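Local coordinates for protein aminopentol aminotransferase (Sphingopyxis macrogoltabida, PDB 6HBS) that transfers the amino group of aminopentol (hydrolysed fumonisin B1) to pyruvate, using pyridoxal 5'-phosphate, as a step in fumonisin degradation, at residues P54-M59 against V386-E391; T313-G318 against P341-Q346. All blocks are in the same frame, centred on the assembly; numbering follows the deposited sequence.

How the contacts relate
Contact 1 sets the strand 54-57 against the start of helix 386-405, and contact 2 sets helix 310-332 against the turn at 341-344. Their centres are 13 Å apart, on the same side of the chain's centre, and they touch directly: Val389 CG2 of contact 1 lies 3.9 Å from Ser317 O of contact 2. His384 adds a second connection, its ring meeting that of Tyr58 while its carbonyl takes a weak hydrogen bond from Ser317 OG. In sequence, contact 2 falls within the long excursion between the two halves of contact 1. Both lie away from the pyridoxal phosphate pocket and the magnesium site; Val389 and Ser317 join helix 386-405 to helix 310-332.

Contact 1 of 2, residues P54-M59 against V386-E391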
loop_
_atom_site.group_PDB
_atom_site.type_symbol
_atom_site.label_atom_id
_atom_site.label_comp_id
_atom_site.label_asym_id
_atom_site.label_seq_id
_atom_site.Cartn_x
_atom_site.Cartn_y
_atom_site.Cartn_z
ATOM N N PRO A 54 -8.120 -1.658 -29.132
ATOM C CA PRO A 54 -6.725 -1.529 -28.729
ATOM C C PRO A 54 -6.248 -0.070 -28.767
ATOM O O PRO A 54 -6.714 0.719 -29.591
ATOM C CB PRO A 54 -5.984 -2.386 -29.770
ATOM C CG PRO A 54 -6.806 -2.213 -31.017
ATOM C CD PRO A 54 -8.238 -2.093 -30.538
ATOM N N TYR A 55 -5.315 0.260 -27.876
ATOM C CA TYR A 55 -4.657 1.552 -27.863
ATOM C C TYR A 55 -3.177 1.342 -27.598
ATOM O O TYR A 55 -2.792 0.618 -26.648
ATOM C CB TYR A 55 -5.195 2.507 -26.785
ATOM C CG TYR A 55 -6.690 2.661 -26.761
ATOM C CD1 TYR A 55 -7.469 1.787 -26.023
ATOM C CD2 TYR A 55 -7.331 3.634 -27.509
ATOM C CE1 TYR A 55 -8.843 1.900 -26.011
ATOM C CE2 TYR A 55 -8.714 3.734 -27.533
ATOM C CZ TYR A 55 -9.468 2.890 -26.748
ATOM O OH TYR A 55 -10.827 2.972 -26.695
ATOM N N ILE A 56 -2.346 2.023 -28.392
ATOM C CA ILE A 56 -0.962 2.176 -28.029
ATOM C C ILE A 56 -0.935 3.113 -26.813
ATOM O O ILE A 56 -1.447 4.237 -26.874
ATOM C CB ILE A 56 -0.118 2.704 -29.202
ATOM C CG1 ILE A 56 -0.227 1.794 -30.430
ATOM C CG2 ILE A 56 1.320 2.850 -28.756
ATOM C CD1 ILE A 56 0.339 2.414 -31.707
ATOM N N ASP A 57 -0.330 2.637 -25.716
ATOM C CA ASP A 57 -0.547 3.235 -24.402
ATOM C C ASP A 57 0.616 4.166 -24.018
ATOM O O ASP A 57 1.666 3.691 -23.659
ATOM C CB ASP A 57 -0.763 2.121 -23.381
ATOM C CG ASP A 57 -0.799 2.594 -21.938
ATOM O OD1 ASP A 57 -1.266 3.724 -21.700
ATOM O OD2 ASP A 57 -0.264 1.853 -21.090
ATOM N N TYR A 58 0.400 5.492 -24.042
ATOM C CA TYR A 58 1.450 6.440 -23.643
ATOM C C TYR A 58 1.303 6.836 -22.167
ATOM O O TYR A 58 2.031 7.699 -21.706
ATOM C CB TYR A 58 1.529 7.642 -24.606
ATOM C CG TYR A 58 2.080 7.217 -25.939
ATOM C CD1 TYR A 58 3.441 7.050 -26.111
ATOM C CD2 TYR A 58 1.248 6.833 -26.967
ATOM C CE1 TYR A 58 3.970 6.591 -27.312
ATOM C CE2 TYR A 58 1.752 6.341 -28.165
ATOM C CZ TYR A 58 3.123 6.258 -28.353
ATOM O OH TYR A 58 3.658 5.772 -29.509
ATOM N N MET A 59 0.430 6.162 -21.412
ATOM C CA MET A 59 0.427 6.337 -19.942
ATOM C C MET A 59 1.314 5.298 -19.255
ATOM O O MET A 59 1.764 5.515 -18.140
ATOM C CB MET A 59 -0.972 6.221 -19.350
ATOM C CG MET A 59 -1.940 7.238 -19.821
ATOM S SD MET A 59 -1.212 8.849 -20.099
ATOM C CE MET A 59 -0.690 9.382 -18.483
ATOM N N VAL A 386 9.507 0.931 -33.102
ATOM C CA VAL A 386 9.528 1.927 -34.194
ATOM C C VAL A 386 8.182 1.927 -34.917
ATOM O O VAL A 386 7.682 2.989 -35.223
ATOM C CB VAL A 386 10.722 1.707 -35.147
ATOM C CG1 VAL A 386 12.020 2.149 -34.490
ATOM C CG2 VAL A 386 10.836 0.266 -35.619
ATOM N N ASP A 387 7.589 0.746 -35.150
ATOM C CA ASP A 387 6.268 0.644 -35.791
ATOM C C ASP A 387 5.186 1.286 -34.920
ATOM O O ASP A 387 4.221 1.896 -35.451
ATOM C CB ASP A 387 5.806 -0.788 -36.077
ATOM C CG ASP A 387 4.625 -0.815 -37.055
ATOM O OD1 ASP A 387 3.443 -0.726 -36.613
ATOM O OD2 ASP A 387 4.889 -0.860 -38.271
ATOM N N ASP A 388 5.280 1.098 -33.590
ATOM C CA ASP A 388 4.305 1.761 -32.724
ATOM C C ASP A 388 4.349 3.280 -32.938
ATOM O O ASP A 388 3.331 3.912 -33.010
ATOM C CB ASP A 388 4.558 1.454 -31.247
ATOM C CG ASP A 388 4.295 0.008 -30.892
ATOM O OD1 ASP A 388 3.510 -0.634 -31.606
ATOM O OD2 ASP A 388 4.921 -0.472 -29.937
ATOM N N VAL A 389 5.552 3.859 -32.951
ATOM C CA VAL A 389 5.713 5.316 -33.119
ATOM C C VAL A 389 5.212 5.737 -34.519
ATOM O O VAL A 389 4.498 6.728 -34.653
ATOM C CB VAL A 389 7.159 5.764 -32.839
ATOM C CG1 VAL A 389 7.321 7.266 -33.061
ATOM C CG2 VAL A 389 7.592 5.403 -31.418
ATOM N N THR A 390 5.485 4.929 -35.552
ATOM C CA THR A 390 4.999 5.264 -36.881
ATOM C C THR A 390 3.481 5.302 -36.883
ATOM O O THR A 390 2.893 6.271 -37.390
ATOM C CB THR A 390 5.512 4.291 -37.950
ATOM O OG1 THR A 390 6.929 4.363 -37.929
ATOM C CG2 THR A 390 5.048 4.645 -39.339
ATOM N N GLU A 391 2.846 4.270 -36.313
ATOM C CA GLU A 391 1.389 4.183 -36.288
ATOM C C GLU A 391 0.806 5.271 -35.374
ATOM O O GLU A 391 -0.294 5.792 -35.630
ATOM C CB GLU A 391 0.929 2.783 -35.852
ATOM C CG GLU A 391 0.941 1.771 -36.988
ATOM C CD GLU A 391 0.219 2.227 -38.254
ATOM O OE1 GLU A 391 -0.999 2.491 -38.190
ATOM O OE2 GLU A 391 0.897 2.389 -39.287
#
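Ile56, on the strand 54-57, faces Asp388 in the opening turn of helix 386-405, their CA atoms 7.1 Å apart, and no hydrogen bond crosses between the two segments. Ile56 makes the largest single share of the contact. Its CG1 stands beside the backbone N, and a nearly extended chi2 (168°) sends CD1 outward to within 3.6 Å of Asp388 O; the same methyl lies 4.2 Å from Glu391 CB, one helical turn on. The other branch, CG2, lies 4.3 Å from Asp388 CB. A branched aliphatic side chain suits this place because its two arms spread over neighbouring parts of the helix surface. Tyr58 reaches the helix with its far end: OH is 4.0 Å from Asp388 O and 4.2 Å from Val389 CA. These are packing distances; the hydroxyl bonds instead to Thr392 OG1, which is also bonded to Asp388 O. A tyrosine therefore supplies both a long nonpolar ring and a polar tip that is satisfied at the helix. Asp388 turns its carboxylate to Arg46 in a salt bridge through OD1, while OD2 accepts from Thr385 N, half of the capping-box pattern and apt for an acidic residue near a helix N-terminus. Strand 54-57 runs between strands 46-49 and 370-371 in a four-stranded mixed sheet, and helix 310-332 adjoins the contact, with Leu321 against Tyr58 and Ser317 and Ala320 against Val389.

Contact 2 of 2, residues T313-G318 against P341-Q346; sequences TLIASG and PAQMPQ
The carbonyls of Gly318 and Ala342 share one water, which donates to both: it lies 2.8 Å from Gly318 O and 2.7 Å from Ala342 O. Beside this bridge the backbones come close, with Gly318 CA 3.5 Å from Ala342 O. Glycine suits the position because a CB there would point toward the turn and collide with Ala342 O, while the small Ala342 rests its CB 3.5 Å from Gly318 C. A type I beta turn runs from Pro341 to Met344, closed by Met344 N bonding to Pro341 O. At its third residue, Gln343 places CG between the backbone N and the carbonyl carbon (chi1 67°), then bends at chi2 (-92°) to run alongside Ile315, the two side chains pointing the same way. Ile315 CG1 sits over the face of the Gln343 amide, 3.6 Å from CD. Leu314 crosses Gln343 obliquely and brings CD1 to 3.4 Å from Gln343 CB. The glutamine serves two chemistries: its chain and amide face pack against aliphatic groups, while NE2 donates to a backbone carbonyl, Arg237 O. No direct hydrogen bond joins turn to helix; side chains meet by van der Waals contact, and water links two carbonyls, both acceptors.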
loop_
_atom_site.group_PDB
_atom_site.type_symbol
_atom_site.label_atom_id
_atom_site.label_comp_id
_atom_site.label_asym_id
_atom_site.label_seq_id
_atom_site.Cartn_x
_atom_site.Cartn_y
_atom_site.Cartn_z
ATOM N N THR A 313 16.595 2.602 -25.435
ATOM C CA THR A 313 15.495 2.250 -26.313
ATOM C C THR A 313 14.299 3.192 -26.085
ATOM O O THR A 313 13.724 3.765 -27.043
ATOM C CB THR A 313 15.124 0.772 -26.142
ATOM O OG1 THR A 313 16.293 0.018 -26.464
ATOM C CG2 THR A 313 13.963 0.346 -27.000
ATOM N N LEU A 314 13.856 3.335 -24.827
ATOM C CA LEU A 314 12.586 4.094 -24.583
ATOM C C LEU A 314 12.826 5.607 -24.795
ATOM O O LEU A 314 11.943 6.292 -25.222
ATOM C CB LEU A 314 11.974 3.774 -23.213
ATOM C CG LEU A 314 12.746 4.127 -21.950
ATOM C CD1 LEU A 314 12.447 5.554 -21.508
ATOM C CD2 LEU A 314 12.374 3.129 -20.844
ATOM N N ILE A 315 14.049 6.069 -24.593
ATOM C CA ILE A 315 14.420 7.470 -24.897
ATOM C C ILE A 315 14.366 7.707 -26.427
ATOM O O ILE A 315 13.753 8.678 -26.912
ATOM C CB ILE A 315 15.784 7.818 -24.281
ATOM C CG1 ILE A 315 15.685 7.931 -22.759
ATOM C CG2 ILE A 315 16.349 9.113 -24.874
ATOM C CD1 ILE A 315 16.996 8.193 -22.092
ATOM N N ALA A 316 14.974 6.803 -27.201
ATOM C CA ALA A 316 14.931 6.898 -28.687
ATOM C C ALA A 316 13.478 6.936 -29.171
ATOM O O ALA A 316 13.115 7.766 -29.976
ATOM C CB ALA A 316 15.711 5.759 -29.287
ATOM N N SER A 317 12.594 6.096 -28.622
ATOM C CA SER A 317 11.178 6.130 -29.026
ATOM C C SER A 317 10.550 7.482 -28.700
ATOM O O SER A 317 9.768 8.025 -29.521
ATOM C CB SER A 317 10.365 4.998 -28.409
ATOM O OG SER A 317 10.910 3.765 -28.825
ATOM N N GLY A 318 10.828 7.985 -27.483
ATOM C CA GLY A 318 10.347 9.300 -27.020
ATOM C C GLY A 318 10.793 10.423 -27.941
ATOM O O GLY A 318 9.983 11.280 -28.316
ATOM N N PRO A 341 11.470 15.604 -20.286
ATOM C CA PRO A 341 12.185 14.617 -21.087
ATOM C C PRO A 341 11.224 13.982 -22.103
ATOM O O PRO A 341 10.068 13.729 -21.783
ATOM C CB PRO A 341 12.652 13.573 -20.057
ATOM C CG PRO A 341 12.461 14.238 -18.722
ATOM C CD PRO A 341 11.305 15.199 -18.884
ATOM N N ALA A 342 11.724 13.678 -23.304
ATOM C CA ALA A 342 10.897 13.087 -24.355
ATOM C C ALA A 342 10.335 11.726 -23.915
ATOM O O ALA A 342 9.273 11.336 -24.394
ATOM C CB ALA A 342 11.679 12.932 -25.639
ATOM N N GLN A 343 11.039 11.019 -23.020
ATOM C CA GLN A 343 10.576 9.688 -22.506
ATOM C C GLN A 343 9.478 9.819 -21.419
ATOM O O GLN A 343 8.901 8.790 -20.996
ATOM C CB GLN A 343 11.774 8.874 -21.991
ATOM C CG GLN A 343 12.472 9.404 -20.737
ATOM C CD GLN A 343 13.644 10.325 -20.983
ATOM O OE1 GLN A 343 13.631 11.086 -21.943
ATOM N NE2 GLN A 343 14.654 10.277 -20.116
ATOM N N MET A 344 9.249 11.028 -20.881
ATOM C CA MET A 344 8.148 11.291 -19.939
ATOM C C MET A 344 7.521 12.624 -20.304
ATOM O O MET A 344 7.603 13.571 -19.527
ATOM C CB MET A 344 8.627 11.375 -18.487
ATOM C CG MET A 344 9.132 10.079 -17.960
ATOM S SD MET A 344 9.652 10.133 -16.210
ATOM C CE MET A 344 8.302 10.946 -15.368
ATOM N N PRO A 345 6.897 12.731 -21.494
ATOM C CA PRO A 345 6.547 14.034 -22.046
ATOM C C PRO A 345 5.208 14.584 -21.584
ATOM O O PRO A 345 4.255 13.841 -21.334
ATOM C CB PRO A 345 6.543 13.755 -23.573
ATOM C CG PRO A 345 6.072 12.330 -23.681
ATOM C CD PRO A 345 6.622 11.634 -22.439
ATOM N N GLN A 346 5.174 15.906 -21.442
ATOM C CA GLN A 346 3.941 16.662 -21.294
ATOM C C GLN A 346 3.720 17.346 -22.650
ATOM O O GLN A 346 4.613 18.037 -23.157
ATOM C CB GLN A 346 4.087 17.668 -20.155
ATOM C CG GLN A 346 2.830 18.443 -19.809
ATOM C CD GLN A 346 1.966 17.684 -18.832
ATOM O OE1 GLN A 346 1.374 16.667 -19.196
ATOM N NE2 GLN A 346 1.896 18.179 -17.594
HETATM O O HOH W 1 7.991 12.264 -26.622
#